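Local coordinates for protein sulfate adenylyltransferase (Allochromatium vinosum, PDB 4DNX) that catalyses the reversible transfer of an adenylyl group between ATP and sulfate, with adenosine 5'-phosphosulfate and diphosphate as the other pair, in dissimilatory sulfur metabolism, at residues G76-V81 against A317-V322; P203-H208 against Q385-Y390; I226-G231 against A245-M250. All coordinates share one frame; numbering follows the deposited sequence.

Contact 1 (G76-V81 against A317-V322)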
loop_
_atom_site.group_PDB
_atom_site.type_symbol
_atom_site.label_atom_id
_atom_site.label_comp_id
_atom_site.label_asym_id
_atom_site.label_seq_id
_atom_site.Cartn_x
_atom_site.Cartn_y
_atom_site.Cartn_z
ATOM N N GLY A 76 -31.731 -6.289 -10.691
ATOM C CA GLY A 76 -31.205 -6.444 -12.031
ATOM C C GLY A 76 -29.726 -6.181 -12.205
ATOM O O GLY A 76 -29.192 -6.483 -13.274
ATOM N N ARG A 77 -29.045 -5.650 -11.185
ATOM C CA ARG A 77 -27.564 -5.467 -11.264
ATOM C C ARG A 77 -26.841 -6.818 -11.441
ATOM O O ARG A 77 -27.208 -7.797 -10.794
ATOM C CB ARG A 77 -27.000 -4.774 -9.997
ATOM C CG ARG A 77 -27.289 -3.275 -9.886
ATOM C CD ARG A 77 -26.848 -2.694 -8.520
ATOM N NE ARG A 77 -27.690 -3.238 -7.452
ATOM C CZ ARG A 77 -27.405 -3.211 -6.149
ATOM N NH1 ARG A 77 -26.288 -2.661 -5.706
ATOM N NH2 ARG A 77 -28.256 -3.744 -5.284
ATOM N N PHE A 78 -25.825 -6.873 -12.305
ATOM C CA PHE A 78 -24.999 -8.061 -12.446
ATOM C C PHE A 78 -24.064 -8.242 -11.224
ATOM O O PHE A 78 -23.313 -7.327 -10.846
ATOM C CB PHE A 78 -24.168 -7.949 -13.724
ATOM C CG PHE A 78 -23.211 -9.076 -13.921
ATOM C CD1 PHE A 78 -23.675 -10.386 -14.146
ATOM C CD2 PHE A 78 -21.823 -8.842 -13.894
ATOM C CE1 PHE A 78 -22.745 -11.462 -14.318
ATOM C CE2 PHE A 78 -20.924 -9.911 -14.074
ATOM C CZ PHE A 78 -21.390 -11.205 -14.276
ATOM N N PHE A 79 -24.106 -9.435 -10.630
ATOM C CA PHE A 79 -23.113 -9.865 -9.649
ATOM C C PHE A 79 -23.077 -11.402 -9.519
ATOM O O PHE A 79 -24.101 -12.030 -9.262
ATOM C CB PHE A 79 -23.287 -9.186 -8.295
ATOM C CG PHE A 79 -22.044 -9.279 -7.448
ATOM C CD1 PHE A 79 -20.971 -8.377 -7.637
ATOM C CD2 PHE A 79 -21.873 -10.350 -6.546
ATOM C CE1 PHE A 79 -19.807 -8.480 -6.920
ATOM C CE2 PHE A 79 -20.684 -10.481 -5.811
ATOM C CZ PHE A 79 -19.631 -9.519 -5.979
ATOM N N PRO A 80 -21.906 -12.013 -9.723
ATOM C CA PRO A 80 -21.868 -13.451 -9.984
ATOM C C PRO A 80 -21.972 -14.427 -8.833
ATOM O O PRO A 80 -22.241 -15.592 -9.103
ATOM C CB PRO A 80 -20.525 -13.656 -10.717
ATOM C CG PRO A 80 -19.694 -12.537 -10.358
ATOM C CD PRO A 80 -20.592 -11.370 -9.959
ATOM N N VAL A 81 -21.734 -14.012 -7.597
ATOM C CA VAL A 81 -21.894 -14.915 -6.433
ATOM C C VAL A 81 -22.596 -14.210 -5.273
ATOM O O VAL A 81 -22.508 -13.009 -5.116
ATOM C CB VAL A 81 -20.521 -15.492 -5.918
ATOM C CG1 VAL A 81 -19.784 -16.224 -7.058
ATOM C CG2 VAL A 81 -19.674 -14.392 -5.289
ATOM N N ALA A 317 -23.424 -18.459 -20.499
ATOM C CA ALA A 317 -24.069 -18.193 -19.225
ATOM C C ALA A 317 -23.985 -16.734 -18.782
ATOM O O ALA A 317 -24.938 -16.216 -18.202
ATOM C CB ALA A 317 -23.562 -19.140 -18.107
ATOM N N VAL A 318 -22.858 -16.075 -19.026
ATOM C CA VAL A 318 -22.704 -14.699 -18.567
ATOM C C VAL A 318 -23.533 -13.817 -19.512
ATOM O O VAL A 318 -23.326 -13.878 -20.716
ATOM C CB VAL A 318 -21.210 -14.253 -18.563
ATOM C CG1 VAL A 318 -21.084 -12.758 -18.253
ATOM C CG2 VAL A 318 -20.427 -15.071 -17.533
ATOM N N PRO A 319 -24.459 -13.021 -18.964
ATOM C CA PRO A 319 -25.337 -12.198 -19.809
ATOM C C PRO A 319 -24.537 -11.309 -20.753
ATOM O O PRO A 319 -23.417 -10.867 -20.415
ATOM C CB PRO A 319 -26.105 -11.340 -18.800
ATOM C CG PRO A 319 -25.946 -12.016 -17.488
ATOM C CD PRO A 319 -24.618 -12.701 -17.535
ATOM N N THR A 320 -25.092 -11.042 -21.929
ATOM C CA THR A 320 -24.384 -10.254 -22.941
ATOM C C THR A 320 -24.070 -8.847 -22.434
ATOM O O THR A 320 -24.905 -8.201 -21.773
ATOM C CB THR A 320 -25.206 -10.110 -24.251
ATOM O OG1 THR A 320 -26.088 -11.227 -24.379
ATOM C CG2 THR A 320 -24.275 -10.031 -25.464
ATOM N N ASP A 321 -22.860 -8.401 -22.743
ATOM C CA ASP A 321 -22.406 -7.042 -22.444
ATOM C C ASP A 321 -22.505 -6.555 -20.966
ATOM O O ASP A 321 -22.492 -5.352 -20.708
ATOM C CB ASP A 321 -23.047 -6.046 -23.433
ATOM C CG ASP A 321 -22.699 -6.365 -24.901
ATOM O OD1 ASP A 321 -23.436 -5.927 -25.815
ATOM O OD2 ASP A 321 -21.686 -7.062 -25.142
ATOM N N VAL A 322 -22.595 -7.462 -19.999
ATOM C CA VAL A 322 -22.431 -7.012 -18.604
ATOM C C VAL A 322 -20.969 -6.701 -18.247
ATOM O O VAL A 322 -20.693 -5.847 -17.384
ATOM C CB VAL A 322 -23.049 -7.978 -17.557
ATOM C CG1 VAL A 322 -24.569 -7.994 -17.725
ATOM C CG2 VAL A 322 -22.454 -9.363 -17.675
#

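Contact 2 (P203-H208 against Q385-Y390)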
loop_
_atom_site.group_PDB
_atom_site.type_symbol
_atom_site.label_atom_id
_atom_site.label_comp_id
_atom_site.label_asym_id
_atom_site.label_seq_id
_atom_site.Cartn_x
_atom_site.Cartn_y
_atom_site.Cartn_z
ATOM N N PRO A 203 5.662 -18.421 -6.838
ATOM C CA PRO A 203 6.646 -17.895 -7.798
ATOM C C PRO A 203 6.339 -18.258 -9.233
ATOM O O PRO A 203 5.776 -19.327 -9.513
ATOM C CB PRO A 203 7.964 -18.526 -7.359
ATOM C CG PRO A 203 7.760 -18.771 -5.858
ATOM C CD PRO A 203 6.313 -19.246 -5.803
ATOM N N MET A 204 6.707 -17.368 -10.146
ATOM C CA MET A 204 6.425 -17.603 -11.556
ATOM C C MET A 204 7.720 -18.057 -12.233
ATOM O O MET A 204 8.723 -17.343 -12.207
ATOM C CB MET A 204 5.911 -16.308 -12.181
ATOM C CG MET A 204 4.473 -15.982 -11.737
ATOM S SD MET A 204 4.065 -14.308 -12.252
ATOM C CE MET A 204 4.100 -14.482 -14.052
ATOM N N HIS A 205 7.706 -19.279 -12.773
ATOM C CA HIS A 205 8.807 -19.755 -13.585
ATOM C C HIS A 205 8.568 -19.423 -15.051
ATOM O O HIS A 205 7.661 -18.622 -15.377
ATOM C CB HIS A 205 9.058 -21.240 -13.274
ATOM C CG HIS A 205 9.561 -21.409 -11.885
ATOM N ND1 HIS A 205 10.834 -21.035 -11.516
ATOM C CD2 HIS A 205 8.922 -21.765 -10.745
ATOM C CE1 HIS A 205 10.983 -21.217 -10.215
ATOM N NE2 HIS A 205 9.841 -21.677 -9.728
ATOM N N ARG A 206 9.430 -19.928 -15.919
ATOM C CA ARG A 206 9.419 -19.459 -17.301
ATOM C C ARG A 206 8.114 -19.687 -18.026
ATOM O O ARG A 206 7.752 -18.894 -18.915
ATOM C CB ARG A 206 10.620 -20.001 -18.087
ATOM C CG ARG A 206 11.558 -18.871 -18.360
ATOM C CD ARG A 206 12.693 -19.281 -19.273
ATOM N NE ARG A 206 12.256 -19.202 -20.663
ATOM C CZ ARG A 206 13.035 -19.484 -21.705
ATOM N NH1 ARG A 206 14.286 -19.877 -21.512
ATOM N NH2 ARG A 206 12.556 -19.394 -22.939
ATOM N N ALA A 207 7.397 -20.754 -17.664
ATOM C CA ALA A 207 6.126 -21.064 -18.343
ATOM C C ALA A 207 5.091 -19.969 -18.095
ATOM O O ALA A 207 4.387 -19.545 -19.023
ATOM C CB ALA A 207 5.595 -22.420 -17.878
ATOM N N HIS A 208 4.999 -19.531 -16.842
ATOM C CA HIS A 208 3.994 -18.520 -16.465
ATOM C C HIS A 208 4.427 -17.164 -16.920
ATOM O O HIS A 208 3.593 -16.360 -17.342
ATOM C CB HIS A 208 3.722 -18.553 -14.959
ATOM C CG HIS A 208 2.837 -19.697 -14.564
ATOM N ND1 HIS A 208 2.787 -20.201 -13.285
ATOM C CD2 HIS A 208 1.975 -20.444 -15.298
ATOM C CE1 HIS A 208 1.944 -21.222 -13.248
ATOM N NE2 HIS A 208 1.435 -21.388 -14.457
ATOM N N GLN A 385 17.951 -19.221 -7.960
ATOM C CA GLN A 385 18.864 -19.020 -6.829
ATOM C C GLN A 385 18.109 -18.597 -5.551
ATOM O O GLN A 385 18.415 -19.098 -4.446
ATOM C CB GLN A 385 19.967 -18.010 -7.124
ATOM C CG GLN A 385 21.101 -18.090 -6.147
ATOM C CD GLN A 385 21.800 -19.459 -6.229
ATOM O OE1 GLN A 385 22.200 -19.900 -7.317
ATOM N NE2 GLN A 385 21.883 -20.152 -5.099
ATOM N N ILE A 386 17.153 -17.698 -5.716
ATOM C CA ILE A 386 16.340 -17.198 -4.586
ATOM C C ILE A 386 15.635 -18.379 -3.884
ATOM O O ILE A 386 15.711 -18.529 -2.647
ATOM C CB ILE A 386 15.357 -16.138 -5.037
ATOM C CG1 ILE A 386 16.106 -14.819 -5.265
ATOM C CG2 ILE A 386 14.160 -15.950 -4.015
ATOM C CD1 ILE A 386 15.256 -13.789 -5.980
ATOM N N LEU A 387 15.015 -19.232 -4.692
ATOM C CA LEU A 387 14.328 -20.426 -4.160
ATOM C C LEU A 387 15.311 -21.457 -3.561
ATOM O O LEU A 387 15.057 -22.022 -2.482
ATOM C CB LEU A 387 13.419 -21.040 -5.229
ATOM C CG LEU A 387 12.249 -20.071 -5.535
ATOM C CD1 LEU A 387 11.512 -20.469 -6.780
ATOM C CD2 LEU A 387 11.294 -20.006 -4.313
ATOM N N MET A 388 16.444 -21.703 -4.221
ATOM C CA MET A 388 17.406 -22.688 -3.695
ATOM C C MET A 388 17.973 -22.233 -2.369
ATOM O O MET A 388 18.206 -23.054 -1.472
ATOM C CB MET A 388 18.538 -22.956 -4.683
ATOM C CG MET A 388 18.037 -23.825 -5.797
ATOM S SD MET A 388 19.290 -24.352 -6.931
ATOM C CE MET A 388 19.604 -22.767 -7.721
ATOM N N ASP A 389 18.164 -20.918 -2.241
ATOM C CA ASP A 389 18.733 -20.351 -1.021
ATOM C C ASP A 389 17.734 -20.528 0.104
ATOM O O ASP A 389 18.143 -20.914 1.217
ATOM C CB ASP A 389 19.095 -18.867 -1.195
ATOM C CG ASP A 389 20.415 -18.664 -1.947
ATOM O OD1 ASP A 389 21.094 -19.645 -2.301
ATOM O OD2 ASP A 389 20.749 -17.495 -2.230
ATOM N N TYR A 390 16.452 -20.312 -0.211
ATOM C CA TYR A 390 15.367 -20.523 0.731
ATOM C C TYR A 390 15.339 -21.993 1.190
ATOM O O TYR A 390 15.385 -22.257 2.393
ATOM C CB TYR A 390 14.019 -20.112 0.159
ATOM C CG TYR A 390 12.877 -20.710 0.928
ATOM C CD1 TYR A 390 12.633 -20.311 2.242
ATOM C CD2 TYR A 390 12.085 -21.716 0.365
ATOM C CE1 TYR A 390 11.592 -20.875 2.987
ATOM C CE2 TYR A 390 11.034 -22.291 1.094
ATOM C CZ TYR A 390 10.799 -21.857 2.400
ATOM O OH TYR A 390 9.762 -22.400 3.128
#

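Contact 3 (I226-G231 against A245-M250)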
loop_
_atom_site.group_PDB
_atom_site.type_symbol
_atom_site.label_atom_id
_atom_site.label_comp_id
_atom_site.label_asym_id
_atom_site.label_seq_id
_atom_site.Cartn_x
_atom_site.Cartn_y
_atom_site.Cartn_z
ATOM N N ILE A 226 0.278 -8.430 -12.016
ATOM C CA ILE A 226 0.424 -9.789 -11.409
ATOM C C ILE A 226 -0.325 -9.589 -10.100
ATOM O O ILE A 226 0.084 -8.777 -9.260
ATOM C CB ILE A 226 1.888 -10.129 -11.179
ATOM C CG1 ILE A 226 2.626 -10.241 -12.547
ATOM C CG2 ILE A 226 1.955 -11.470 -10.422
ATOM C CD1 ILE A 226 4.134 -10.530 -12.499
ATOM N N HIS A 227 -1.454 -10.260 -9.968
ATOM C CA HIS A 227 -2.410 -9.983 -8.871
ATOM C C HIS A 227 -2.321 -11.209 -7.961
ATOM O O HIS A 227 -2.922 -12.246 -8.248
ATOM C CB HIS A 227 -3.793 -9.784 -9.496
ATOM C CG HIS A 227 -4.738 -8.971 -8.646
ATOM N ND1 HIS A 227 -6.095 -9.214 -8.619
ATOM C CD2 HIS A 227 -4.520 -7.961 -7.779
ATOM C CE1 HIS A 227 -6.688 -8.355 -7.801
ATOM N NE2 HIS A 227 -5.752 -7.585 -7.264
ATOM N N MET A 228 -1.561 -11.079 -6.884
ATOM C CA MET A 228 -1.237 -12.247 -6.040
ATOM C C MET A 228 -2.321 -12.475 -4.995
ATOM O O MET A 228 -2.850 -11.509 -4.397
ATOM C CB MET A 228 0.121 -12.058 -5.345
ATOM C CG MET A 228 1.410 -12.076 -6.341
ATOM S SD MET A 228 2.934 -11.781 -5.441
ATOM C CE MET A 228 2.650 -10.160 -4.680
ATOM N N LEU A 229 -2.688 -13.737 -4.802
ATOM C CA LEU A 229 -3.716 -14.033 -3.817
ATOM C C LEU A 229 -2.979 -14.109 -2.478
ATOM O O LEU A 229 -2.153 -15.002 -2.263
ATOM C CB LEU A 229 -4.448 -15.342 -4.171
ATOM C CG LEU A 229 -5.410 -15.850 -3.077
ATOM C CD1 LEU A 229 -6.344 -14.730 -2.528
ATOM C CD2 LEU A 229 -6.193 -16.979 -3.701
ATOM N N LEU A 230 -3.258 -13.153 -1.583
ATOM C CA LEU A 230 -2.657 -13.101 -0.264
ATOM C C LEU A 230 -3.514 -13.889 0.731
ATOM O O LEU A 230 -4.741 -13.843 0.667
ATOM C CB LEU A 230 -2.603 -11.637 0.221
ATOM C CG LEU A 230 -1.870 -10.766 -0.802
ATOM C CD1 LEU A 230 -2.036 -9.294 -0.390
ATOM C CD2 LEU A 230 -0.406 -11.116 -0.924
ATOM N N GLY A 231 -2.874 -14.578 1.664
ATOM C CA GLY A 231 -3.668 -15.268 2.662
ATOM C C GLY A 231 -2.755 -16.052 3.548
ATOM O O GLY A 231 -1.535 -15.950 3.422
ATOM N N ALA A 245 10.278 -11.779 -3.593
ATOM C CA ALA A 245 11.612 -11.589 -4.191
ATOM C C ALA A 245 11.711 -12.291 -5.555
ATOM O O ALA A 245 12.271 -11.740 -6.510
ATOM C CB ALA A 245 12.689 -12.124 -3.277
ATOM N N ALA A 246 11.194 -13.528 -5.643
ATOM C CA ALA A 246 11.236 -14.253 -6.933
ATOM C C ALA A 246 10.454 -13.551 -8.048
ATOM O O ALA A 246 10.948 -13.427 -9.176
ATOM C CB ALA A 246 10.723 -15.718 -6.753
ATOM N N ILE A 247 9.244 -13.067 -7.731
ATOM C CA ILE A 247 8.377 -12.417 -8.726
ATOM C C ILE A 247 8.989 -11.081 -9.129
ATOM O O ILE A 247 9.018 -10.734 -10.333
ATOM C CB ILE A 247 6.907 -12.263 -8.220
ATOM C CG1 ILE A 247 6.274 -13.673 -8.193
ATOM C CG2 ILE A 247 6.045 -11.337 -9.177
ATOM C CD1 ILE A 247 4.921 -13.734 -7.627
ATOM N N ARG A 248 9.496 -10.342 -8.134
ATOM C CA ARG A 248 10.064 -9.001 -8.419
ATOM C C ARG A 248 11.344 -9.113 -9.211
ATOM O O ARG A 248 11.619 -8.267 -10.082
ATOM C CB ARG A 248 10.318 -8.213 -7.150
ATOM C CG ARG A 248 9.022 -7.731 -6.521
ATOM C CD ARG A 248 9.389 -6.907 -5.296
ATOM N NE ARG A 248 8.273 -6.692 -4.359
ATOM C CZ ARG A 248 7.275 -5.827 -4.544
ATOM N NH1 ARG A 248 7.188 -5.104 -5.661
ATOM N NH2 ARG A 248 6.352 -5.679 -3.596
ATOM N N THR A 249 12.126 -10.161 -8.936
ATOM C CA THR A 249 13.374 -10.364 -9.696
ATOM C C THR A 249 13.082 -10.708 -11.162
ATOM O O THR A 249 13.790 -10.241 -12.066
ATOM C CB THR A 249 14.258 -11.445 -9.035
ATOM O OG1 THR A 249 14.589 -11.018 -7.717
ATOM C CG2 THR A 249 15.577 -11.642 -9.809
ATOM N N MET A 250 12.087 -11.556 -11.390
ATOM C CA MET A 250 11.644 -11.879 -12.749
ATOM C C MET A 250 11.218 -10.588 -13.464
ATOM O O MET A 250 11.648 -10.305 -14.594
ATOM C CB MET A 250 10.500 -12.895 -12.713
ATOM C CG MET A 250 9.793 -13.020 -14.060
ATOM S SD MET A 250 8.152 -13.739 -13.944
ATOM C CE MET A 250 7.304 -12.267 -13.301
#

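Contact 1 (G76-V81 against A317-V322)
Phe-78 is the one residue of 76-81 that touches the loop after helix 309-316, meeting Val-322, Pro-319 and Val-318 there. The meeting begins at the root of the side chain, where CB of Phe-78 lies 4.0 Å from CG1 of Val-322. One atom on, CG of the phenylalanine sits 3.8 Å from CB of the same valine. With CG anti to the backbone N (chi1 176°), the ring extends from its backbone across the valine, the two side chains crossing at about a right angle. CG2 of Val-322 then stands 3.7 Å from the centroid of the Phe-78 ring and only 4° off its normal, a well-centred CH-pi contact over the face. Farther out, CE1 of Phe-78 meets CD of Pro-319 at 3.9 Å, and CZ ends 4.3 Å from CG1 of Val-318; both partners approach obliquely. The opposite face belongs to the aromatic residue's own loop, CD of Pro-80 lying above it toward the rim. Met-71 and Val-278 also touch the side chain, and Val-278, on helix 274-287, reaches Pro-80 and Val-318 as well. Shortening Phe-78 to an alanine would take the ring from over CG2 of Val-322 and is likely to open a gap between Pro-80 and the facing loop. Pro-319 and Val-322 are the first and last residues of a type II beta turn, so the ring packs on both ends of the turn, in an apolar loop-to-loop junction linking the PUA-like region to the Rossmann-like ATP-sulfurylase region.

Contact 2 (P203-H208 against Q385-Y390)
Leu-387 of helix 381-393 pushes its two methyl groups against Pro-203 and His-205, beside the start of helix 206-219. The segment 203-208 includes the His-Arg-Ala-His sequence, an example of the HXXH motif of Rossmann-like nucleotidyltransferases, which in relatives contacts the phosphates of ATP. CD1 of Leu-387 meets the His-205 ring at its edge, near the ring plane, 3.6 Å from CE1 and equally close to NE2. The other branch, CD2, lies 4.0 Å from CG of Pro-203, so the leucine fork straddles proline and imidazole without any polar bond between the segments. In the next shell, ND1 of His-205 is hydrogen-bonded to OG of Ser-379, which should restrict rotation of the imidazole, while Val-364 and Leu-368 of helix 361-369 touch the same side chain. Leu-368 also packs on Leu-387, and Ile-238 reaches both Leu-387 and Pro-203, enclosing the leucine from the neighbouring elements. His-205 is the N-cap of its helix; its O accepts a weak 3.2 Å bond from the N of His-208. Farther out on helix 381-393, Asp-389 OD1 has a salt bridge to Arg-392. That same OD1 receives NE2 of Gln-385 at 3.0 Å, with a hydrogen-bond angle of 158°; it lies in the amide plane of the glutamine, whereas the donor stands 42° out of the carboxylate plane.

Contact 3 (I226-G231 against A245-M250)
Ile-247 and Met-250 pack against Ile-226 and Met-228, joining the first strand and the helix of a beta-alpha-beta unit formed by strand 223-230, helix 240-254 and strand 260-266. In this Rossmann-like fold the helix returns nearly antiparallel to the strand, at 175°, with the axes of the two short segments 11.7 Å apart. At the start of the helical segment, O of Ala-245 accepts two donors from one residue a turn later, N and OG1 of Thr-249, which reach it from opposite faces of its carbonyl plane; the hydroxyl bond, OG1 of Thr-249 to O of Ala-245, spans 2.7 Å and is tilted 31° from that plane. Ile-247 is the central apolar residue. Its CG1 stands anti to the carbonyl carbon (chi1 -71°), which carries CD1 out to Met-228 while the CG2 branch is left facing Ile-226. CD1 of Ile-247 closes to 3.5 Å on SD of Met-228, the two chains sliding past each other in opposite directions. CG2 of Ile-247 lies 3.9 Å from CD1 of Ile-226, and Val-262 of the following strand touches both Ile-247 and Met-228. Arg-248 next turns to the dimer interface, where its NH2 forms a salt bridge with OE1 of Glu-182 of the second subunit. Last comes Met-250, whose chain bends at its last torsion to meet Ile-226 tip to tip, CE lying 3.7 Å from CD1 of the isoleucine.

In the fold
Contacts 2 and 3 form one continuous packed region, their centres 11 Å apart on the same side of the chain's centre. Met-204, just before the N-cap of helix 206-219, bridges them: its SD lies 3.8 Å from CD1 of Ile-226, and its CB lies 3.8 Å from SD of Met-250. On the other flank, CD1 of Ile-386 comes within 3.3 Å of OG1 of Thr-249. Packing of the beta-alpha-beta unit thus extends directly to the segment bearing the HXXH motif, probably part of the nucleotide site. Contact 1 is remote, its centre about 30 Å from that of contact 3 and 38 Å from that of contact 2, across the chain's centre.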